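Local coordinates for protein Ac-ASP-7 (Ancylostoma caninum, PDB 3S6S) that is of unknown function but, as a secreted hookworm SCP/TAPS protein related to plant pathogenesis-related proteins, probably acts in host-parasite interactions, at residues A21-T24 and F25-L29; L56-E59 and A60-I64; I95-T98 and F99-D102; C170-N173 and L174-F178. All coordinates share one frame; numbering follows the deposited sequence.

This secreted hookworm protein illustrates how short-range contacts punctuate a fold. From the N terminus, contact 1 lies within helix 16-34, bonding successive turns, and contact 2 does so in helix 54-65. Contact 3 lies where helix 88-99 ends and turns toward helix 103-110, and contact 4 closes the tight bend between strands 169-170 and 175-176. Each joins adjacent segments, and they follow in series without nesting or crossing. Contact 1 touches two of the others: its Phe25 packs on contact 3 and its Asn27 on Leu174 of contact 4. Contact 2 touches none of the others; its helix packs on strands 116-123 and 133-140, and the first of these also meets contact 1.

Contact 1 (A21-T24 and F25-L29); sequences AIDT and FHNGL
The carbonyl oxygen of Ile22 is gripped twice by one residue, His26, a turn later in helix 16-34. The backbone N of His26 donates to Ile22 O at 2.9 Å, as the helix requires, and His26 ND1 adds a second bond to Ile22 O at 2.8 Å. The two donors arrive from opposite faces of the carbonyl plane. The imidazole bond is made well above that plane, 42° out of it, whereas the oxygen itself lies almost in the plane of the ring and at its edge. With chi1 at -82°, CG of His26 turns beside its own backbone N, which swings the ring back along the helix over the preceding turn. There Ile22 and His26 run side by side, and Ile22 CG2 rests 3.7 Å from His26 ND1.

One residue further on, Asn27 N donates to Asp23 O at 2.9 Å in a nearly straight bond. Their side chains add a weaker link, Asn27 ND2 to Asp23 OD2 at 3.3 Å, bent at the hydrogen and with carboxylate and amide planes 64° apart. The firmer partner of the Asn27 side chain is Leu50 N, which meets OD1. Gly28 N then bonds to Thr24 O at 2.7 Å.

The imidazole is also held at its far nitrogen, where NE2 is hydrogen-bonded to Tyr140 OH, and its ring meets that of Phe117. With ND1 spent as a donor to the helix backbone and NE2 tied to the sheet, both nitrogens are engaged and the ring has little freedom to rotate.

Contact 2 (L56-E59 and A60-I64); sequences LEEE and ARKEI
Glu58 and Arg61 lie side by side and point the same way, while Lys62 approaches the same carboxylate at a slant. The carboxylate of Glu58 and the guanidinium of Arg61 are turned 34° apart, suiting a side-on, two-nitrogen grip. Arg61 NE reaches Glu58 OE2 at 2.8 Å, almost within the guanidinium plane, and Arg61 NH2 meets Glu58 OE1 at 2.7 Å from a more tilted position. Both oxygens spend their syn lone pairs on the arginine. The anti lone pair of Glu58 OE1 is then used by Lys62 NZ, also at 2.7 Å, making this oxygen the shared corner of the network.

Glu58 folds at chi2 (48°), which carries its carboxylate forward along the helix, and Arg61 folds at chi3 (67°) to lay its NE edge against it. Lys62 curls through several bends, with its CG passing 3.1 Å from Glu58 O. Two positive groups around one carboxylate would be expected to favour its ionised form.

On the side of the helix that meets the sheet, Ala60 touches Ser120 and Val137. Of the other glutamates, Glu57 bonds to Tyr52 OH, Glu59 forms a salt bridge with Arg75, and Glu63 accepts from the backbone N of Ala70. Spacings of three and four residues between the acid and its bases are typical of salt-bridge networks along an alpha helix, here one packed on the sheet of the SCP/TAPS alpha-beta-alpha sandwich.

Contact 3 (I95-T98 and F99-D102); sequences ILET and FSAD
Phe99 can be followed outward from the last turn of helix 88-99. Its CB sits over the carbonyls of that turn, 3.2 Å from Ile95 O and 3.4 Å from Leu96 O, while its backbone N donates to Ile95 O. CG stands trans to the backbone N (chi1 179°), sending the ring away from the turn. At the near rim, CD1 of Phe99 passes Leu96 CD2 at 4.3 Å, an oblique and fairly loose apolar contact. Farther out the ring leaves the local turn altogether: it meets the ring of Phe80 on strand 76-83 and the side chains of Met106 and Val109 on helix 103-110.

Phe99 lies at the junction where helix 88-99 passes through a turn into helix 103-110, on one side of the SCP/TAPS alpha-beta-alpha sandwich. A type I beta turn runs from Phe99 to Asp102, closed by Asp102 N bonding to Phe99 O, and Asp102 then serves as N-cap of helix 103-110, with its OD2 also bonded to Ser105 OG.

Beside it, Ser100 combines helical and turn bonding. Its N bonds to Leu96 O at 2.8 Å, with a weak second link to Glu97 O. The hydroxyl is folded back at chi1 73°, bringing Ser100 OG to donate to Glu97 O at 2.6 Å. Next, Ala101 N donates to Thr98 O, three residues back, at 2.9 Å, approaching from well above the carbonyl plane.

Contact 4 (C170-N173 and L174-F178); sequences CEWN and LCYTF
Glu171 N donates to Leu174 O at 2.8 Å, and this fairly straight bond, its donor close to the C=O direction (164° at the oxygen), draws the chain tightly back on itself. The same oxygen also receives a CA-H...O contact from Cys170 CA at 3.2 Å. Just beyond, Cys170 and Cys175 form an antiparallel, non-hydrogen-bonded pair with CA atoms 4.4 Å apart. Their side chains share one face of the two-stranded sheet, yet the sulfurs go to different partners.

Close packing continues at the rings. Trp172 and Tyr176 cross at about a right angle, ring planes 82° apart, in an oblique aromatic pair with centroids 5.8 Å from each other. Tyr176 OH comes to the edge of the indole, near its plane and 3.4 Å from Trp172 CZ3. Asn173, with positive phi (49°), turns the backbone at the bend.

The solvent side belongs to Glu171. Its CB lies above one face of the indole, toward its rim, and 4.0 Å from Tyr176 CE1, but the rest of the exposed side chain leads away.

A short antiparallel hairpin, tied by two disulfides, to Cys156 and Cys162, to the segment that precedes it in the same chain, is characteristic of the small cysteine-rich C-terminal region that follows the SCP/TAPS domain.

Contact 1 (A21-T24 and F25-L29)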
loop_
_atom_site.group_PDB
_atom_site.type_symbol
_atom_site.label_atom_id
_atom_site.label_comp_id
_atom_site.label_asym_id
_atom_site.label_seq_id
_atom_site.Cartn_x
_atom_site.Cartn_y
_atom_site.Cartn_z
ATOM N N ALA A 21 -7.118 -4.528 -7.403
ATOM C CA ALA A 21 -7.446 -5.357 -6.255
ATOM C C ALA A 21 -6.497 -5.043 -5.089
ATOM O O ALA A 21 -6.923 -4.915 -3.938
ATOM C CB ALA A 21 -7.374 -6.845 -6.637
ATOM N N ILE A 22 -5.220 -4.897 -5.403
ATOM C CA ILE A 22 -4.201 -4.621 -4.383
ATOM C C ILE A 22 -4.300 -3.191 -3.837
ATOM O O ILE A 22 -4.211 -2.944 -2.620
ATOM C CB ILE A 22 -2.792 -4.903 -4.938
ATOM C CG1 ILE A 22 -2.695 -6.381 -5.333
ATOM C CG2 ILE A 22 -1.712 -4.496 -3.922
ATOM C CD1 ILE A 22 -1.418 -6.758 -6.088
ATOM N N ASP A 23 -4.520 -2.257 -4.756
ATOM C CA ASP A 23 -4.700 -0.862 -4.406
ATOM C C ASP A 23 -5.956 -0.652 -3.572
ATOM O O ASP A 23 -5.948 0.120 -2.612
ATOM C CB ASP A 23 -4.748 -0.008 -5.665
ATOM C CG ASP A 23 -5.077 1.426 -5.367
ATOM O OD1 ASP A 23 -6.280 1.778 -5.370
ATOM O OD2 ASP A 23 -4.129 2.192 -5.110
ATOM N N THR A 24 -7.029 -1.355 -3.921
ATOM C CA THR A 24 -8.275 -1.218 -3.170
ATOM C C THR A 24 -8.155 -1.837 -1.780
ATOM O O THR A 24 -8.629 -1.271 -0.789
ATOM C CB THR A 24 -9.481 -1.821 -3.924
ATOM O OG1 THR A 24 -9.731 -1.059 -5.122
ATOM C CG2 THR A 24 -10.713 -1.773 -3.052
ATOM N N PHE A 25 -7.490 -2.985 -1.706
ATOM C CA PHE A 25 -7.209 -3.602 -0.424
ATOM C C PHE A 25 -6.427 -2.651 0.477
ATOM O O PHE A 25 -6.764 -2.461 1.640
ATOM C CB PHE A 25 -6.419 -4.894 -0.614
ATOM C CG PHE A 25 -5.913 -5.487 0.669
ATOM C CD1 PHE A 25 -4.703 -5.066 1.212
ATOM C CD2 PHE A 25 -6.642 -6.475 1.327
ATOM C CE1 PHE A 25 -4.227 -5.612 2.395
ATOM C CE2 PHE A 25 -6.191 -7.021 2.515
ATOM C CZ PHE A 25 -4.971 -6.597 3.049
ATOM N N HIS A 26 -5.369 -2.058 -0.058
ATOM C CA HIS A 26 -4.586 -1.100 0.722
ATOM C C HIS A 26 -5.390 0.118 1.135
ATOM O O HIS A 26 -5.505 0.416 2.323
ATOM C CB HIS A 26 -3.351 -0.638 -0.057
ATOM C CG HIS A 26 -2.205 -1.595 0.021
ATOM N ND1 HIS A 26 -2.145 -2.746 -0.734
ATOM C CD2 HIS A 26 -1.076 -1.573 0.767
ATOM C CE1 HIS A 26 -1.016 -3.380 -0.470
ATOM N NE2 HIS A 26 -0.355 -2.694 0.446
ATOM N N ASN A 27 -5.940 0.841 0.160
ATOM C CA ASN A 27 -6.540 2.133 0.496
ATOM C C ASN A 27 -7.902 2.024 1.158
ATOM O O ASN A 27 -8.267 2.861 2.002
ATOM C CB ASN A 27 -6.524 3.091 -0.698
ATOM C CG ASN A 27 -5.133 3.663 -0.947
ATOM O OD1 ASN A 27 -4.502 4.221 -0.030
ATOM N ND2 ASN A 27 -4.626 3.479 -2.166
ATOM N N GLY A 28 -8.632 0.969 0.806
ATOM C CA GLY A 28 -9.848 0.628 1.523
ATOM C C GLY A 28 -9.606 0.455 3.014
ATOM O O GLY A 28 -10.349 0.989 3.842
ATOM N N LEU A 29 -8.556 -0.283 3.372
ATOM C CA LEU A 29 -8.290 -0.516 4.778
ATOM C C LEU A 29 -7.916 0.809 5.406
ATOM O O LEU A 29 -8.422 1.185 6.457
ATOM C CB LEU A 29 -7.155 -1.512 4.953
ATOM C CG LEU A 29 -7.239 -2.485 6.133
ATOM C CD1 LEU A 29 -5.847 -2.916 6.513
ATOM C CD2 LEU A 29 -7.958 -1.885 7.332
#

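Contact 2 (L56-E59 and A60-I64)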
loop_
_atom_site.group_PDB
_atom_site.type_symbol
_atom_site.label_atom_id
_atom_site.label_comp_id
_atom_site.label_asym_id
_atom_site.label_seq_id
_atom_site.Cartn_x
_atom_site.Cartn_y
_atom_site.Cartn_z
ATOM N N LEU A 56 7.659 2.604 -8.479
ATOM C CA LEU A 56 7.797 1.669 -7.371
ATOM C C LEU A 56 7.314 0.260 -7.731
ATOM O O LEU A 56 7.783 -0.712 -7.151
ATOM C CB LEU A 56 7.085 2.164 -6.113
ATOM C CG LEU A 56 7.638 3.443 -5.498
ATOM C CD1 LEU A 56 6.834 3.822 -4.269
ATOM C CD2 LEU A 56 9.124 3.271 -5.168
ATOM N N GLU A 57 6.386 0.141 -8.680
ATOM C CA GLU A 57 6.038 -1.194 -9.143
ATOM C C GLU A 57 7.241 -1.844 -9.838
ATOM O O GLU A 57 7.515 -3.022 -9.646
ATOM C CB GLU A 57 4.821 -1.211 -10.059
ATOM C CG GLU A 57 4.824 -2.456 -10.938
ATOM C CD GLU A 57 3.515 -2.713 -11.674
ATOM O OE1 GLU A 57 2.482 -2.084 -11.340
ATOM O OE2 GLU A 57 3.536 -3.566 -12.585
ATOM N N GLU A 58 7.966 -1.061 -10.622
ATOM C CA GLU A 58 9.186 -1.520 -11.239
ATOM C C GLU A 58 10.267 -1.871 -10.188
ATOM O O GLU A 58 11.047 -2.813 -10.373
ATOM C CB GLU A 58 9.682 -0.474 -12.242
ATOM C CG GLU A 58 11.028 -0.768 -12.913
ATOM C CD GLU A 58 11.167 -2.189 -13.488
ATOM O OE1 GLU A 58 12.327 -2.671 -13.584
ATOM O OE2 GLU A 58 10.140 -2.816 -13.845
ATOM N N GLU A 59 10.313 -1.129 -9.085
ATOM C CA GLU A 59 11.242 -1.505 -8.025
ATOM C C GLU A 59 10.793 -2.829 -7.404
ATOM O O GLU A 59 11.608 -3.693 -7.104
ATOM C CB GLU A 59 11.384 -0.412 -6.953
ATOM C CG GLU A 59 11.805 0.978 -7.476
ATOM C CD GLU A 59 12.200 1.922 -6.342
ATOM O OE1 GLU A 59 12.622 3.065 -6.629
ATOM O OE2 GLU A 59 12.099 1.509 -5.160
ATOM N N ALA A 60 9.489 -3.008 -7.251
ATOM C CA ALA A 60 8.996 -4.273 -6.729
ATOM C C ALA A 60 9.403 -5.432 -7.649
ATOM O O ALA A 60 9.782 -6.507 -7.169
ATOM C CB ALA A 60 7.495 -4.230 -6.523
ATOM N N ARG A 61 9.345 -5.202 -8.963
ATOM C CA ARG A 61 9.770 -6.206 -9.930
ATOM C C ARG A 61 11.257 -6.522 -9.768
ATOM O O ARG A 61 11.663 -7.676 -9.893
ATOM C CB ARG A 61 9.482 -5.759 -11.364
ATOM C CG ARG A 61 9.683 -6.872 -12.409
ATOM C CD ARG A 61 9.666 -6.383 -13.881
ATOM N NE ARG A 61 10.815 -5.531 -14.200
ATOM C CZ ARG A 61 12.075 -5.963 -14.348
ATOM N NH1 ARG A 61 12.373 -7.258 -14.214
ATOM N NH2 ARG A 61 13.056 -5.100 -14.628
ATOM N N LYS A 62 12.067 -5.501 -9.489
ATOM C CA LYS A 62 13.495 -5.703 -9.289
ATOM C C LYS A 62 13.717 -6.506 -8.009
ATOM O O LYS A 62 14.604 -7.377 -7.942
ATOM C CB LYS A 62 14.236 -4.369 -9.181
ATOM C CG LYS A 62 14.094 -3.440 -10.368
ATOM C CD LYS A 62 15.236 -3.587 -11.345
ATOM C CE LYS A 62 15.670 -2.233 -11.895
ATOM N NZ LYS A 62 14.608 -1.549 -12.690
ATOM N N GLU A 63 12.902 -6.195 -7.000
ATOM C CA GLU A 63 12.965 -6.866 -5.706
ATOM C C GLU A 63 12.658 -8.362 -5.826
ATOM O O GLU A 63 13.217 -9.177 -5.093
ATOM C CB GLU A 63 12.009 -6.211 -4.703
ATOM C CG GLU A 63 11.922 -6.944 -3.381
ATOM C CD GLU A 63 13.211 -6.835 -2.594
ATOM O OE1 GLU A 63 13.533 -7.757 -1.819
ATOM O OE2 GLU A 63 13.907 -5.822 -2.758
ATOM N N ILE A 64 11.760 -8.722 -6.741
ATOM C CA ILE A 64 11.455 -10.130 -6.939
ATOM C C ILE A 64 12.659 -10.844 -7.542
ATOM O O ILE A 64 13.039 -11.931 -7.108
ATOM C CB ILE A 64 10.248 -10.340 -7.845
ATOM C CG1 ILE A 64 8.958 -10.031 -7.079
ATOM C CG2 ILE A 64 10.224 -11.781 -8.332
ATOM C CD1 ILE A 64 7.739 -9.792 -7.951
#

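Contact 3 (I95-T98 and F99-D102)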
loop_
_atom_site.group_PDB
_atom_site.type_symbol
_atom_site.label_atom_id
_atom_site.label_comp_id
_atom_site.label_asym_id
_atom_site.label_seq_id
_atom_site.Cartn_x
_atom_site.Cartn_y
_atom_site.Cartn_z
ATOM N N ILE A 95 -5.448 -14.702 -1.318
ATOM C CA ILE A 95 -4.113 -14.450 -0.784
ATOM C C ILE A 95 -4.070 -13.166 0.035
ATOM O O ILE A 95 -3.419 -13.121 1.075
ATOM C CB ILE A 95 -3.083 -14.387 -1.899
ATOM C CG1 ILE A 95 -2.797 -15.799 -2.393
ATOM C CG2 ILE A 95 -1.804 -13.722 -1.418
ATOM C CD1 ILE A 95 -1.952 -15.833 -3.631
ATOM N N LEU A 96 -4.785 -12.139 -0.427
ATOM C CA LEU A 96 -4.880 -10.867 0.291
ATOM C C LEU A 96 -5.619 -11.010 1.611
ATOM O O LEU A 96 -5.325 -10.308 2.581
ATOM C CB LEU A 96 -5.592 -9.812 -0.563
ATOM C CG LEU A 96 -4.853 -9.267 -1.783
ATOM C CD1 LEU A 96 -5.810 -8.472 -2.627
ATOM C CD2 LEU A 96 -3.661 -8.409 -1.372
ATOM N N GLU A 97 -6.600 -11.904 1.658
ATOM C CA GLU A 97 -7.279 -12.131 2.923
ATOM C C GLU A 97 -6.293 -12.767 3.902
ATOM O O GLU A 97 -6.146 -12.332 5.040
ATOM C CB GLU A 97 -8.519 -12.998 2.746
ATOM C CG GLU A 97 -9.475 -12.892 3.938
ATOM C CD GLU A 97 -10.730 -13.751 3.783
ATOM O OE1 GLU A 97 -11.172 -13.970 2.631
ATOM O OE2 GLU A 97 -11.260 -14.216 4.822
ATOM N N THR A 98 -5.584 -13.778 3.438
ATOM C CA THR A 98 -4.569 -14.394 4.269
ATOM C C THR A 98 -3.519 -13.345 4.674
ATOM O O THR A 98 -3.140 -13.246 5.832
ATOM C CB THR A 98 -3.944 -15.601 3.547
ATOM O OG1 THR A 98 -4.948 -16.614 3.396
ATOM C CG2 THR A 98 -2.779 -16.153 4.336
ATOM N N PHE A 99 -3.105 -12.543 3.707
ATOM C CA PHE A 99 -2.142 -11.480 3.907
ATOM C C PHE A 99 -2.601 -10.512 4.999
ATOM O O PHE A 99 -1.789 -10.029 5.790
ATOM C CB PHE A 99 -1.967 -10.729 2.576
ATOM C CG PHE A 99 -1.008 -9.566 2.636
ATOM C CD1 PHE A 99 -1.415 -8.300 2.242
ATOM C CD2 PHE A 99 0.306 -9.744 3.066
ATOM C CE1 PHE A 99 -0.546 -7.234 2.269
ATOM C CE2 PHE A 99 1.186 -8.679 3.102
ATOM C CZ PHE A 99 0.763 -7.416 2.706
ATOM N N SER A 100 -3.899 -10.222 5.024
ATOM C CA SER A 100 -4.440 -9.281 5.992
ATOM C C SER A 100 -4.438 -9.825 7.413
ATOM O O SER A 100 -4.716 -9.082 8.347
ATOM C CB SER A 100 -5.867 -8.864 5.625
ATOM O OG SER A 100 -6.778 -9.920 5.863
ATOM N N ALA A 101 -4.141 -11.110 7.582
ATOM C CA ALA A 101 -4.022 -11.674 8.923
ATOM C C ALA A 101 -2.560 -11.748 9.398
ATOM O O ALA A 101 -2.281 -12.296 10.465
ATOM C CB ALA A 101 -4.683 -13.048 9.002
ATOM N N ASP A 102 -1.637 -11.208 8.608
ATOM C CA ASP A 102 -0.233 -11.150 9.003
ATOM C C ASP A 102 0.104 -9.791 9.611
ATOM O O ASP A 102 0.314 -8.800 8.895
ATOM C CB ASP A 102 0.674 -11.437 7.813
ATOM C CG ASP A 102 2.132 -11.507 8.202
ATOM O OD1 ASP A 102 2.535 -12.514 8.818
ATOM O OD2 ASP A 102 2.876 -10.563 7.882
#

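Contact 4 (C170-N173 and L174-F178)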
loop_
_atom_site.group_PDB
_atom_site.type_symbol
_atom_site.label_atom_id
_atom_site.label_comp_id
_atom_site.label_asym_id
_atom_site.label_seq_id
_atom_site.Cartn_x
_atom_site.Cartn_y
_atom_site.Cartn_z
ATOM N N CYS A 170 -6.946 16.436 0.414
ATOM C CA CYS A 170 -7.787 15.478 1.113
ATOM C C CYS A 170 -8.920 15.053 0.186
ATOM O O CYS A 170 -9.650 15.895 -0.320
ATOM C CB CYS A 170 -8.379 16.128 2.354
ATOM S SG CYS A 170 -9.684 15.166 3.072
ATOM N N GLU A 171 -9.083 13.760 -0.051
ATOM C CA GLU A 171 -10.112 13.373 -0.995
ATOM C C GLU A 171 -11.268 12.557 -0.441
ATOM O O GLU A 171 -12.396 13.054 -0.366
ATOM C CB GLU A 171 -9.536 12.743 -2.258
ATOM C CG GLU A 171 -9.749 13.637 -3.486
ATOM C CD GLU A 171 -10.890 14.654 -3.301
ATOM O OE1 GLU A 171 -11.987 14.263 -2.832
ATOM O OE2 GLU A 171 -10.677 15.850 -3.608
ATOM N N TRP A 172 -11.014 11.313 -0.077
ATOM C CA TRP A 172 -12.078 10.503 0.496
ATOM C C TRP A 172 -11.669 10.186 1.937
ATOM O O TRP A 172 -11.476 9.035 2.307
ATOM C CB TRP A 172 -12.261 9.223 -0.312
ATOM C CG TRP A 172 -12.454 9.408 -1.805
ATOM C CD1 TRP A 172 -13.648 9.589 -2.472
ATOM C CD2 TRP A 172 -11.436 9.379 -2.820
ATOM N NE1 TRP A 172 -13.427 9.679 -3.824
ATOM C CE2 TRP A 172 -12.083 9.560 -4.067
ATOM C CE3 TRP A 172 -10.040 9.222 -2.794
ATOM C CZ2 TRP A 172 -11.386 9.583 -5.278
ATOM C CZ3 TRP A 172 -9.344 9.252 -3.999
ATOM C CH2 TRP A 172 -10.019 9.440 -5.226
ATOM N N ASN A 173 -11.553 11.247 2.723
ATOM C CA ASN A 173 -10.865 11.270 4.013
ATOM C C ASN A 173 -9.458 10.651 4.030
ATOM O O ASN A 173 -8.956 10.223 5.071
ATOM C CB ASN A 173 -11.754 10.821 5.190
ATOM C CG ASN A 173 -12.199 9.385 5.085
ATOM O OD1 ASN A 173 -13.381 9.106 4.829
ATOM N ND2 ASN A 173 -11.263 8.453 5.300
ATOM N N LEU A 174 -8.820 10.642 2.865
ATOM C CA LEU A 174 -7.403 10.341 2.785
ATOM C C LEU A 174 -6.665 11.585 2.304
ATOM O O LEU A 174 -7.200 12.345 1.495
ATOM C CB LEU A 174 -7.148 9.153 1.852
ATOM C CG LEU A 174 -7.696 7.810 2.357
ATOM C CD1 LEU A 174 -7.594 6.755 1.283
ATOM C CD2 LEU A 174 -6.964 7.370 3.626
ATOM N N CYS A 175 -5.459 11.800 2.842
ATOM C CA CYS A 175 -4.531 12.820 2.355
ATOM C C CYS A 175 -3.673 12.267 1.218
ATOM O O CYS A 175 -3.174 11.146 1.292
ATOM C CB CYS A 175 -3.631 13.310 3.487
ATOM S SG CYS A 175 -4.525 14.030 4.892
ATOM N N TYR A 176 -3.515 13.042 0.155
ATOM C CA TYR A 176 -2.664 12.634 -0.959
ATOM C C TYR A 176 -1.588 13.677 -1.239
ATOM O O TYR A 176 -1.888 14.856 -1.415
ATOM C CB TYR A 176 -3.495 12.403 -2.225
ATOM C CG TYR A 176 -4.422 11.210 -2.164
ATOM C CD1 TYR A 176 -5.687 11.308 -1.582
ATOM C CD2 TYR A 176 -4.041 9.988 -2.690
ATOM C CE1 TYR A 176 -6.542 10.218 -1.533
ATOM C CE2 TYR A 176 -4.884 8.897 -2.637
ATOM C CZ TYR A 176 -6.139 9.024 -2.064
ATOM O OH TYR A 176 -6.976 7.936 -2.017
ATOM N N THR A 177 -0.334 13.249 -1.266
ATOM C CA THR A 177 0.725 14.117 -1.747
ATOM C C THR A 177 1.541 13.394 -2.808
ATOM O O THR A 177 1.618 12.179 -2.797
ATOM C CB THR A 177 1.629 14.629 -0.614
ATOM O OG1 THR A 177 2.680 15.418 -1.181
ATOM C CG2 THR A 177 2.246 13.471 0.153
ATOM N N PHE A 178 2.127 14.148 -3.728
ATOM C CA PHE A 178 2.939 13.580 -4.790
ATOM C C PHE A 178 4.390 13.968 -4.608
ATOM O O PHE A 178 5.238 13.646 -5.433
ATOM C CB PHE A 178 2.444 14.040 -6.164
ATOM C CG PHE A 178 1.065 13.561 -6.491
ATOM C CD1 PHE A 178 -0.048 14.331 -6.171
ATOM C CD2 PHE A 178 0.876 12.326 -7.085
ATOM C CE1 PHE A 178 -1.322 13.885 -6.448
ATOM C CE2 PHE A 178 -0.377 11.882 -7.378
ATOM C CZ PHE A 178 -1.491 12.670 -7.058
#